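Local coordinates for protein beta-ketoacyl synthase (Pseudomonas aeruginosa, PDB 4CW4) that catalyses the condensation of acetyl-CoA with malonyl-ACP to give acetoacetyl-ACP, the primer with which fatty acid biosynthesis begins, at residues A566-A569 against A570-K574; K574-Q577 against T578-A581; A632-S635 against D636-D639. All blocks are in the same frame, centred on the assembly; numbering follows the deposited sequence.

Contact 1: A566-A569 against A570-K574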
# COMPACT_ATOMS: atom_id res chain seq x y z
N ALA A 566 9.74 -26.33 34.52
CA ALA A 566 8.59 -27.23 34.41
C ALA A 566 7.74 -26.92 33.18
O ALA A 566 7.34 -27.83 32.42
CB ALA A 566 7.74 -27.21 35.64
N ALA A 567 7.42 -25.65 33.00
CA ALA A 567 6.61 -25.22 31.86
C ALA A 567 7.35 -25.49 30.55
O ALA A 567 6.76 -25.93 29.57
CB ALA A 567 6.24 -23.76 31.96
N PHE A 568 8.66 -25.25 30.55
CA PHE A 568 9.42 -25.50 29.34
C PHE A 568 9.46 -26.99 29.00
O PHE A 568 9.39 -27.37 27.84
CB PHE A 568 10.84 -24.94 29.42
CG PHE A 568 11.49 -24.81 28.08
CD1 PHE A 568 11.29 -23.67 27.32
CD2 PHE A 568 12.22 -25.86 27.54
CE1 PHE A 568 11.86 -23.55 26.05
CE2 PHE A 568 12.79 -25.74 26.26
CZ PHE A 568 12.61 -24.60 25.53
N ALA A 569 9.59 -27.84 30.02
CA ALA A 569 9.58 -29.29 29.78
C ALA A 569 8.26 -29.75 29.19
O ALA A 569 8.24 -30.60 28.29
CB ALA A 569 9.89 -30.05 31.06
N ALA A 570 7.14 -29.20 29.67
CA ALA A 570 5.84 -29.57 29.12
C ALA A 570 5.75 -29.15 27.65
O ALA A 570 5.23 -29.88 26.81
CB ALA A 570 4.70 -28.95 29.94
N TYR A 571 6.26 -27.97 27.36
CA TYR A 571 6.36 -27.45 25.99
C TYR A 571 7.19 -28.38 25.10
O TYR A 571 6.78 -28.72 23.99
CB TYR A 571 6.97 -26.06 26.03
CG TYR A 571 7.53 -25.56 24.72
CD1 TYR A 571 6.70 -25.21 23.67
CD2 TYR A 571 8.89 -25.45 24.55
CE1 TYR A 571 7.23 -24.75 22.47
CE2 TYR A 571 9.42 -25.00 23.37
CZ TYR A 571 8.58 -24.64 22.33
OH TYR A 571 9.13 -24.18 21.16
N VAL A 572 8.33 -28.83 25.60
CA VAL A 572 9.19 -29.73 24.82
C VAL A 572 8.46 -31.00 24.42
O VAL A 572 8.59 -31.47 23.29
CB VAL A 572 10.49 -30.06 25.59
CG1 VAL A 572 11.21 -31.29 25.01
CG2 VAL A 572 11.41 -28.86 25.57
N GLU A 573 7.69 -31.56 25.35
CA GLU A 573 6.93 -32.75 25.03
C GLU A 573 5.92 -32.50 23.89
O GLU A 573 5.82 -33.30 22.96
CB GLU A 573 6.21 -33.29 26.26
CG GLU A 573 7.14 -33.84 27.32
CD GLU A 573 8.11 -34.85 26.77
OE1 GLU A 573 7.66 -35.99 26.53
OE2 GLU A 573 9.30 -34.51 26.55
N LYS A 574 5.14 -31.42 23.98
CA LYS A 574 4.16 -31.12 22.93
C LYS A 574 4.87 -30.84 21.62
O LYS A 574 4.40 -31.24 20.55
CB LYS A 574 3.33 -29.90 23.31
CG LYS A 574 2.35 -30.12 24.45
CD LYS A 574 1.56 -28.87 24.72
CE LYS A 574 0.77 -28.97 26.01
NZ LYS A 574 0.32 -27.62 26.49
O HOH W 1 10.15 -32.61 28.23
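The rings of Phe568 and Tyr571, three residues apart on helix 565-590, meet as a T-shaped pair. Tyr571 offers an edge, CD2 and CE2, to one face of Phe568, with CD2 3.8 Å from Phe568 CE1 and displaced toward the rim of that face. The planes stand at 62° and the ring centroids are 5.2 Å apart, so slightly positive C-H groups of the tyrosine lean on the pi cloud of the phenylalanine. Both side chains run the same way because each places CG anti to its own backbone N (chi1 -162° in Phe568, 162° in Tyr571). One turn on from Phe568, Val572 carries two methyls on CB; with CG1 anti to the backbone N, CG2 falls beside that N and lies 3.5 Å from Phe568 CE2, close also to Phe568 O.

Behind the side chains runs the ordinary i to i+4 ladder of an alpha helix. Val572 N gives the shortest rung, 2.9 Å to Phe568 O, and Glu573 N donates to Ala569 O. That last carbonyl also accepts a water at 2.8 Å, and the same water donates to Glu573 OE2 at 2.7 Å; a bend at chi2 curls the glutamate back to meet it.

Farther out, Phe568 packs on Leu559 and Arg560 of helix 552-563, while Ala567 and Tyr571 rest on Leu379 of helix 375-381. Tyr571 OH is hydrogen-bonded to Ala383 O. This part of the helix is therefore amphipathic: its inner side carries aromatic groups that dock by dispersion, with the buried phenol oxygen paid for by a carbonyl, and its outer side meets water through Glu573 and the carbonyl of Ala569, which accepts both an amide and a water.

Contact 2: K574-Q577 against T578-A581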
# COMPACT_ATOMS: atom_id res chain seq x y z
N LYS A 574 5.14 -31.42 23.98
CA LYS A 574 4.16 -31.12 22.93
C LYS A 574 4.87 -30.84 21.62
O LYS A 574 4.40 -31.24 20.55
CB LYS A 574 3.33 -29.90 23.31
CG LYS A 574 2.35 -30.12 24.45
CD LYS A 574 1.56 -28.87 24.72
CE LYS A 574 0.77 -28.97 26.01
NZ LYS A 574 0.32 -27.62 26.49
N ARG A 575 6.04 -30.21 21.69
CA ARG A 575 6.75 -29.86 20.49
C ARG A 575 7.30 -31.08 19.75
O ARG A 575 7.49 -31.02 18.53
CB ARG A 575 7.86 -28.87 20.82
CG ARG A 575 8.67 -28.44 19.60
CD ARG A 575 9.58 -27.31 19.95
NE ARG A 575 10.76 -27.75 20.66
CZ ARG A 575 11.76 -26.94 20.98
NH1 ARG A 575 11.68 -25.64 20.71
NH2 ARG A 575 12.85 -27.41 21.55
N GLU A 576 7.58 -32.18 20.46
CA GLU A 576 7.97 -33.38 19.73
C GLU A 576 6.85 -33.81 18.76
O GLU A 576 7.12 -34.30 17.65
CB GLU A 576 8.31 -34.50 20.70
CG GLU A 576 9.61 -34.31 21.43
CD GLU A 576 10.80 -34.19 20.49
OE1 GLU A 576 11.10 -33.07 20.07
OE2 GLU A 576 11.41 -35.22 20.16
N GLN A 577 5.61 -33.61 19.17
CA GLN A 577 4.48 -34.02 18.34
C GLN A 577 4.28 -33.04 17.19
O GLN A 577 4.02 -33.43 16.05
CB GLN A 577 3.20 -34.10 19.19
CG GLN A 577 3.26 -35.15 20.30
CD GLN A 577 2.07 -35.07 21.25
OE1 GLN A 577 1.52 -34.00 21.53
NE2 GLN A 577 1.66 -36.22 21.77
N THR A 578 4.38 -31.75 17.48
CA THR A 578 4.22 -30.78 16.40
C THR A 578 5.37 -30.92 15.39
O THR A 578 5.14 -30.79 14.19
CB THR A 578 4.10 -29.36 16.89
OG1 THR A 578 5.35 -28.93 17.36
CG2 THR A 578 3.13 -29.21 18.01
N ARG A 579 6.58 -31.25 15.83
CA ARG A 579 7.68 -31.46 14.89
C ARG A 579 7.43 -32.64 14.00
O ARG A 579 7.75 -32.59 12.82
CB ARG A 579 9.04 -31.61 15.60
CG ARG A 579 9.56 -30.28 16.09
CD ARG A 579 10.81 -30.43 16.95
NE ARG A 579 11.41 -29.12 17.13
CZ ARG A 579 12.48 -28.87 17.87
NH1 ARG A 579 13.10 -29.85 18.52
NH2 ARG A 579 12.92 -27.63 17.95
N ALA A 580 6.86 -33.71 14.56
CA ALA A 580 6.49 -34.87 13.76
C ALA A 580 5.44 -34.51 12.69
O ALA A 580 5.52 -34.94 11.56
CB ALA A 580 6.01 -36.01 14.67
N ALA A 581 4.44 -33.71 13.05
CA ALA A 581 3.42 -33.30 12.09
C ALA A 581 4.03 -32.44 10.97
O ALA A 581 3.73 -32.63 9.79
CB ALA A 581 2.31 -32.57 12.80
O HOH W 2 12.96 -32.71 18.30
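Helix 565-590 continues here with a stack between two arginines one turn apart, the guanidinium groups of Arg575 and Arg579 lying face on face. Their planes differ by only 12° and their centres are 3.7 Å apart; Arg579 NH2 sits over the middle of the Arg575 group, 3.3 Å from Arg575 CZ. Arg575 starts with CG anti to the backbone N (chi1 -180°) and bends at chi3, whereas Arg579 has CG anti to the carbonyl carbon (chi1 -76°) and runs extended to NE, so the two chains end side by side. Stacked flat, the cations keep their N-H groups for the acids around them: Glu556 forms a salt bridge with Arg575 NH1, and Asp384 one with Arg579 NH2. Arg575 thus reaches back to helix 552-563, and Arg579 to the residues after helix 375-381.

On the outer flank Glu576 OE1 stays 4.1 Å from Arg579 NH1, too far for a salt bridge. A water joins them instead, donating to Glu576 OE1 at 2.6 Å and accepting from Arg579 NH1 at 2.9 Å, in the plane of the guanidinium. Thr578 OG1 is hydrogen-bonded to Gly382 O, while Thr578 N donates to Lys574 O at 3.1 Å.

Contact 3: A632-S635 against D636-D639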
# COMPACT_ATOMS: atom_id res chain seq x y z
N ALA A 632 -6.19 0.52 30.39
CA ALA A 632 -5.58 1.27 31.49
C ALA A 632 -4.75 2.45 30.99
O ALA A 632 -4.12 3.15 31.79
CB ALA A 632 -4.72 0.35 32.35
N ARG A 633 -4.75 2.68 29.68
CA ARG A 633 -3.89 3.71 29.10
C ARG A 633 -4.09 5.10 29.70
O ARG A 633 -3.13 5.81 29.93
CB ARG A 633 -4.08 3.78 27.59
CG ARG A 633 -3.52 2.57 26.85
CD ARG A 633 -3.92 2.55 25.39
NE ARG A 633 -5.36 2.68 25.29
CZ ARG A 633 -6.03 3.04 24.20
NH1 ARG A 633 -5.40 3.30 23.05
NH2 ARG A 633 -7.34 3.13 24.27
N PHE A 634 -5.35 5.48 29.93
CA PHE A 634 -5.69 6.87 30.25
C PHE A 634 -6.43 6.99 31.57
O PHE A 634 -7.05 8.01 31.84
CB PHE A 634 -6.51 7.49 29.11
CG PHE A 634 -5.94 7.24 27.75
CD1 PHE A 634 -4.65 7.64 27.44
CD2 PHE A 634 -6.68 6.60 26.77
CE1 PHE A 634 -4.10 7.39 26.20
CE2 PHE A 634 -6.14 6.36 25.51
CZ PHE A 634 -4.84 6.77 25.22
N SER A 635 -6.35 5.95 32.38
CA SER A 635 -7.08 5.89 33.65
C SER A 635 -6.77 7.06 34.56
O SER A 635 -7.64 7.52 35.29
CB SER A 635 -6.76 4.58 34.37
OG SER A 635 -7.11 3.51 33.52
N ASP A 636 -5.53 7.55 34.51
CA ASP A 636 -5.12 8.71 35.31
C ASP A 636 -5.67 10.03 34.79
O ASP A 636 -5.51 11.06 35.44
CB ASP A 636 -3.59 8.81 35.38
CG ASP A 636 -2.96 9.07 34.03
OD1 ASP A 636 -3.28 8.32 33.07
OD2 ASP A 636 -2.16 10.02 33.93
N MET A 637 -6.30 10.01 33.62
CA MET A 637 -6.85 11.22 33.04
C MET A 637 -8.34 11.33 33.32
O MET A 637 -8.98 12.28 32.88
CB MET A 637 -6.63 11.22 31.52
CG MET A 637 -5.22 10.91 31.08
SD MET A 637 -4.98 11.09 29.30
CE MET A 637 -4.38 12.78 29.22
N LEU A 638 -8.90 10.36 34.04
CA LEU A 638 -10.35 10.24 34.20
C LEU A 638 -10.79 10.46 35.64
O LEU A 638 -9.98 10.43 36.55
CB LEU A 638 -10.80 8.85 33.75
CG LEU A 638 -10.33 8.43 32.35
CD1 LEU A 638 -10.72 7.00 32.04
CD2 LEU A 638 -10.89 9.38 31.30
N ASP A 639 -12.10 10.66 35.80
CA ASP A 639 -12.82 10.82 37.08
C ASP A 639 -12.93 12.28 37.48
O ASP A 639 -13.78 13.01 36.96
CB ASP A 639 -12.20 10.00 38.22
CG ASP A 639 -12.05 8.53 37.88
OD1 ASP A 639 -12.75 8.05 36.96
OD2 ASP A 639 -11.23 7.85 38.54
O HOH W 3 -3.27 5.41 33.23
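Phe634 O accepts the shortest direct bond between backbone groups here, from Met637 N at 2.8 Å. The N-H points well at the oxygen, yet the donor lies 50° above the carbonyl plane, consistent with the tight i to i+3 winding of a 3-10 turn. A second rung, weak at 3.3 Å, runs from Leu638 N to Ser635 O. Besides the amide N-H of Met637, the carbonyl of Phe634 meets, from another side, Leu638 CG, 3.3 Å from Phe634 O.

The same turn sets Phe634 and Met637 side by side. Each holds CG anti to the carbonyl carbon (chi1 -47° in Phe634, nearly the same in Met637), which sends both chains the same way. Met637 SD approaches Phe634 CB at 3.9 Å and lies 5.0 Å from the ring centroid, 59° off the ring normal, an oblique Met-aromatic contact suited to a flexible, polarisable side chain. Arg633 closes the other flank: its CB lies over one face of the Phe634 ring, and Phe634 CE2 in turn stands over the centre of the Arg633 guanidinium.

On the polar side a water lies within 2.8 Å of Ala632 O and 2.9 Å of Asp636 OD1, bridging the start of the turn to the aspartate.

The charged ends look to the other subunit. Arg633, held by Asp631 of its own chain, forms a salt bridge with Asp391 of the second subunit, and Asp636 forms one with Arg562 of the second subunit, on which Met637 also packs. The C-terminal tail thus contributes to the homodimer interface, where opposite charges pair between subunits beside the apolar contact of Phe634 and Met637.

Overall arrangement
Followed from the N terminus, the chain makes all three contacts in its last quarter, and each joins neighbouring residues, so none closes a long loop and none nests in or crosses another. Contact 1 and contact 2 succeed each other on helix 565-590, sharing Lys574, with centres 12 Å apart. Together they fasten that helix to helix 552-563 and to the region of helix 375-381 and the residues just after it. The chain then travels on to its C-terminal tail, where contact 3 lies about 26 Å from contact 1 at the nearest atoms. The first two lie within one subunit and touch no other chain, whereas 632-639 reaches the second subunit.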